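Long-range contacts in imidazoleglycerol-phosphate dehydratase (Pyrococcus furiosus, PDB 5DNL), which catalyses the dehydration of imidazoleglycerol phosphate to imidazoleacetol phosphate, the sixth step of histidine biosynthesis: residues 65-70 against 129-134; 74-79 against 92-97. All coordinates share one frame; numbering follows the deposited sequence.

Contact 1: 65-70 against 129-134; sequences ALRENL and GLRATI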
# COMPACT_ATOMS: atom_id res chain seq x y z
N ALA A 65 44.75 -9.88 28.95
CA ALA A 65 46.12 -10.31 28.59
C ALA A 65 46.72 -9.36 27.58
O ALA A 65 47.89 -8.95 27.71
CB ALA A 65 46.14 -11.73 28.08
N LEU A 66 45.93 -8.94 26.59
CA LEU A 66 46.41 -7.96 25.62
C LEU A 66 46.72 -6.62 26.29
O LEU A 66 47.70 -5.98 25.95
CB LEU A 66 45.40 -7.76 24.50
CG LEU A 66 45.26 -8.95 23.56
CD1 LEU A 66 43.93 -8.90 22.82
CD2 LEU A 66 46.40 -8.99 22.54
N ARG A 67 45.88 -6.20 27.21
CA ARG A 67 46.07 -4.95 27.92
C ARG A 67 47.38 -4.99 28.75
O ARG A 67 48.17 -4.05 28.67
CB ARG A 67 44.85 -4.63 28.79
CG ARG A 67 45.03 -3.49 29.78
CD ARG A 67 45.39 -2.18 29.14
NE ARG A 67 44.28 -1.61 28.39
CZ ARG A 67 44.21 -0.36 27.97
NH1 ARG A 67 43.12 0.07 27.33
NH2 ARG A 67 45.23 0.49 28.15
N GLU A 68 47.59 -6.08 29.47
CA GLU A 68 48.82 -6.26 30.25
C GLU A 68 50.06 -6.21 29.36
O GLU A 68 51.07 -5.66 29.78
CB GLU A 68 48.76 -7.58 31.01
CG GLU A 68 49.95 -7.87 31.90
CD GLU A 68 49.83 -9.23 32.56
OE1 GLU A 68 49.77 -10.23 31.83
OE2 GLU A 68 49.78 -9.28 33.80
N ASN A 69 49.96 -6.72 28.13
CA ASN A 69 51.08 -6.80 27.19
C ASN A 69 51.36 -5.48 26.45
O ASN A 69 52.39 -5.38 25.77
CB ASN A 69 50.79 -7.94 26.20
CG ASN A 69 52.00 -8.41 25.44
OD1 ASN A 69 52.04 -8.32 24.21
ND2 ASN A 69 52.98 -8.96 26.15
N LEU A 70 50.48 -4.47 26.55
CA LEU A 70 50.63 -3.27 25.76
C LEU A 70 51.87 -2.52 26.21
O LEU A 70 52.11 -2.43 27.41
CB LEU A 70 49.45 -2.30 25.93
CG LEU A 70 48.16 -2.59 25.19
CD1 LEU A 70 47.09 -1.58 25.61
CD2 LEU A 70 48.40 -2.52 23.69
N GLY A 129 37.60 -6.36 28.57
CA GLY A 129 38.90 -6.77 29.18
C GLY A 129 40.05 -5.92 28.71
O GLY A 129 40.92 -5.54 29.52
N LEU A 130 40.08 -5.61 27.42
CA LEU A 130 41.10 -4.72 26.84
C LEU A 130 40.83 -3.25 27.15
O LEU A 130 41.79 -2.47 27.27
CB LEU A 130 41.22 -4.96 25.34
CG LEU A 130 42.18 -4.12 24.52
CD1 LEU A 130 43.61 -4.27 25.07
CD2 LEU A 130 42.07 -4.47 23.04
N ARG A 131 39.54 -2.91 27.31
CA ARG A 131 39.02 -1.54 27.48
C ARG A 131 39.20 -0.78 26.17
O ARG A 131 40.09 0.07 26.01
CB ARG A 131 39.58 -0.81 28.71
CG ARG A 131 39.54 -1.68 29.96
CD ARG A 131 39.91 -0.94 31.23
NE ARG A 131 41.15 -0.18 31.15
CZ ARG A 131 42.37 -0.60 31.48
NH1 ARG A 131 42.60 -1.83 31.92
NH2 ARG A 131 43.39 0.24 31.37
N ALA A 132 38.35 -1.16 25.21
CA ALA A 132 38.49 -0.76 23.83
C ALA A 132 37.12 -0.64 23.16
O ALA A 132 36.14 -1.24 23.61
CB ALA A 132 39.35 -1.76 23.06
N THR A 133 37.14 0.13 22.07
CA THR A 133 36.03 0.26 21.13
C THR A 133 36.25 -0.74 20.00
O THR A 133 37.28 -0.69 19.35
CB THR A 133 36.06 1.69 20.54
OG1 THR A 133 36.09 2.69 21.58
CG2 THR A 133 34.88 1.96 19.63
N ILE A 134 35.27 -1.59 19.72
CA ILE A 134 35.38 -2.60 18.65
C ILE A 134 34.14 -2.62 17.78
O ILE A 134 33.04 -2.83 18.30
CB ILE A 134 35.60 -4.00 19.23
CG1 ILE A 134 36.84 -4.01 20.14
CG2 ILE A 134 35.76 -5.01 18.10
CD1 ILE A 134 37.15 -5.35 20.77

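Contact 2: 74-79 against 92-97; sequences FTRFGN and SVDISN. With 5DL ([(2S)-2-hydroxy-3-(1H-1,2,4-triazol-1-yl)propyl]phosphonic acid), chain I.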
# COMPACT_ATOMS: atom_id res chain seq x y z
N PHE A 74 51.22 3.20 22.73
CA PHE A 74 50.80 2.25 21.71
C PHE A 74 50.00 2.96 20.62
O PHE A 74 49.45 4.04 20.85
CB PHE A 74 50.00 1.09 22.33
CG PHE A 74 48.90 1.55 23.23
CD1 PHE A 74 47.63 1.82 22.73
CD2 PHE A 74 49.12 1.73 24.59
CE1 PHE A 74 46.63 2.26 23.57
CE2 PHE A 74 48.11 2.16 25.43
CZ PHE A 74 46.85 2.43 24.91
N THR A 75 49.95 2.31 19.46
CA THR A 75 49.42 2.89 18.22
C THR A 75 47.90 3.18 18.33
O THR A 75 47.42 4.13 17.70
CB THR A 75 49.76 1.94 17.05
OG1 THR A 75 51.20 1.93 16.87
CG2 THR A 75 49.11 2.35 15.74
N ARG A 76 47.19 2.39 19.14
CA ARG A 76 45.79 2.63 19.59
C ARG A 76 44.75 2.20 18.54
O ARG A 76 43.78 1.52 18.89
CB ARG A 76 45.54 4.09 20.01
CG ARG A 76 44.11 4.37 20.43
CD ARG A 76 43.91 5.82 20.82
NE ARG A 76 42.48 6.07 20.98
CZ ARG A 76 41.92 7.27 21.14
NH1 ARG A 76 42.65 8.38 21.24
NH2 ARG A 76 40.60 7.34 21.24
N PHE A 77 44.93 2.62 17.31
CA PHE A 77 44.01 2.35 16.22
C PHE A 77 44.50 1.24 15.31
O PHE A 77 45.68 1.21 14.96
CB PHE A 77 43.79 3.61 15.41
CG PHE A 77 43.15 4.71 16.19
CD1 PHE A 77 41.78 4.74 16.32
CD2 PHE A 77 43.91 5.72 16.79
CE1 PHE A 77 41.16 5.75 17.05
CE2 PHE A 77 43.28 6.72 17.52
CZ PHE A 77 41.90 6.74 17.63
N GLY A 78 43.60 0.36 14.88
CA GLY A 78 43.89 -0.61 13.87
C GLY A 78 42.62 -1.08 13.20
O GLY A 78 41.58 -1.20 13.85
N ASN A 79 42.69 -1.27 11.88
CA ASN A 79 41.58 -1.76 11.08
C ASN A 79 41.97 -2.96 10.25
O ASN A 79 43.15 -3.15 9.95
CB ASN A 79 41.06 -0.71 10.12
CG ASN A 79 40.61 0.57 10.81
OD1 ASN A 79 39.79 0.53 11.75
ND2 ASN A 79 41.11 1.69 10.34
N SER A 92 37.19 -2.77 13.06
CA SER A 92 37.84 -1.51 13.44
C SER A 92 37.98 -1.45 14.94
O SER A 92 36.98 -1.63 15.66
CB SER A 92 37.02 -0.32 12.92
OG SER A 92 37.62 0.94 13.24
N VAL A 93 39.21 -1.19 15.42
CA VAL A 93 39.52 -1.19 16.84
C VAL A 93 40.13 0.15 17.23
O VAL A 93 40.96 0.70 16.52
CB VAL A 93 40.51 -2.33 17.18
CG1 VAL A 93 41.01 -2.23 18.63
CG2 VAL A 93 39.88 -3.68 16.92
N ASP A 94 39.69 0.67 18.38
CA ASP A 94 40.32 1.82 19.03
C ASP A 94 40.54 1.41 20.49
O ASP A 94 39.56 1.23 21.23
CB ASP A 94 39.42 3.05 18.88
CG ASP A 94 39.83 4.20 19.75
OD1 ASP A 94 40.86 4.10 20.44
OD2 ASP A 94 39.10 5.23 19.74
N ILE A 95 41.80 1.27 20.92
CA ILE A 95 42.12 0.96 22.30
C ILE A 95 42.00 2.26 23.09
O ILE A 95 42.97 2.94 23.44
CB ILE A 95 43.50 0.26 22.44
CG1 ILE A 95 43.58 -0.95 21.50
CG2 ILE A 95 43.73 -0.16 23.87
CD1 ILE A 95 44.91 -1.69 21.53
N SER A 96 40.74 2.60 23.34
CA SER A 96 40.30 3.92 23.77
C SER A 96 40.12 4.08 25.28
O SER A 96 39.90 5.20 25.74
CB SER A 96 38.91 4.14 23.18
OG SER A 96 38.05 3.08 23.59
N ASN A 97 40.15 2.97 26.03
CA ASN A 97 39.71 2.93 27.41
C ASN A 97 38.21 3.28 27.58
O ASN A 97 37.76 3.70 28.64
CB ASN A 97 40.58 3.83 28.29
CG ASN A 97 40.53 3.44 29.75
OD1 ASN A 97 40.33 2.27 30.10
ND2 ASN A 97 40.67 4.42 30.62
N1 5DL I . 35.03 13.51 22.18
C3 5DL I . 34.96 11.36 22.90
N2 5DL I . 35.69 12.31 22.34
C8 5DL I . 39.49 12.58 22.10
C7 5DL I . 38.10 12.94 22.64
C6 5DL I . 37.06 12.13 21.91
C5 5DL I . 33.81 13.23 22.70
O10 5DL I . 39.64 10.47 23.75
P9 5DL I . 40.02 10.86 22.35
O11 5DL I . 41.52 10.82 22.13
O12 5DL I . 39.31 10.01 21.31
O13 5DL I . 37.84 14.34 22.44
N4 5DL I . 33.77 11.94 23.13
O HOH W 1 40.66 2.01 13.96

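Contact 1: 65-70 against 129-134
At the C-terminal end of helix 51-69, Arg67 reaches across to the end of helix 116-130 and ties the two helices together. Its CG stands anti to the backbone N (chi1 169°), and bends at chi2 and chi3 fold the chain so that the guanidinium meets the carbonyl of Leu130 side-on. NE and NH1 both donate to Leu130 O, each at 2.9 Å, with this oxygen in the guanidinium plane; a weak bond from NH1 to Arg131 O adds to the grip. Arg131, with positive phi, is where the chain leaves the helix. Its side chain, bent at chi3, crosses that of Arg67 at about a right angle and lays its own guanidinium flat over one face, planes 15° apart and centres 4.0 Å apart. Arg131 NE is hydrogen-bonded to Asn97 OD1, which is likely to fix this partner of the stack. Over the opposite face of the Arg67 guanidinium lies Leu70 CD1. Nearer the backbone of helix 51-69, Leu130 CD1 packs against Leu66 CB at 4.0 Å and Arg67 CB at 3.9 Å. A leucine at Arg67, lacking NE, NH1 and the flat group, would probably loosen the tie between the helix ends and leave the Arg131 guanidinium less well placed. The Leu130 carbonyl, at the negative end of helix 116-130, probably offsets part of the repulsion between the paired arginines.

Contact 2: 74-79 against 92-97
Arg76 lays its extended chain alongside Asp94, and one face of its guanidinium carries the CZ rim of the Phe77 ring. This is the open end of the antiparallel beta hairpin of strands 77-84 and 87-94, where the sheet runs into the phosphonate site. With CG anti to the backbone N (chi1 178°), Arg76 forms a side-on salt bridge with the carboxylate: NE meets Asp94 OD1 at 2.6 Å from above the carboxylate plane, while NH2 reaches the syn lone pair of OD2. The outer nitrogens continue to the inhibitor, NH1 to O11 at 2.8 Å and NH2 to O12 at 3.0 Å, so Asp94 stands in the second shell and is likely to orient this phosphonate-binding arginine. Its negative charge probably also eases the closeness of Arg98, which binds the same ligand. Phe77 CE1 rests 3.4 Å from Asp94 CG. Gly78 and Val93 form the hydrogen-bonded pair, and beyond it Ile95 N donates to Arg76 O as the strands give way to loops. Ile95 CG2 also packs against Phe74 CE1. At the far end, Ser92 OG, anti to its backbone N, donates nearly along the C=O axis of Asn79 OD1 at 2.7 Å.

How the contacts relate
Contact 2 is nested inside the chain loop closed by contact 1, and their centres lie about 9 Å apart. Both reach one sheet, in which strand 133-140 neighbours strand 87-94; Thr133 N probably bonds to Asp94 O at 2.8 Å. Contact 1 is partly buried and joins two helix ends, its polar grip falling on carbonyl oxygens and its two guanidinium groups stacked on each other. Contact 2 is buried, pairs two strand ends and the loops adjoining them, and matches its arginine with a carboxylate and a ligand; a second subunit packs on it through Tyr37, Met82 and Pro83. Arg67 NH1 against Ile95 CG2 gives a further direct meeting of the two.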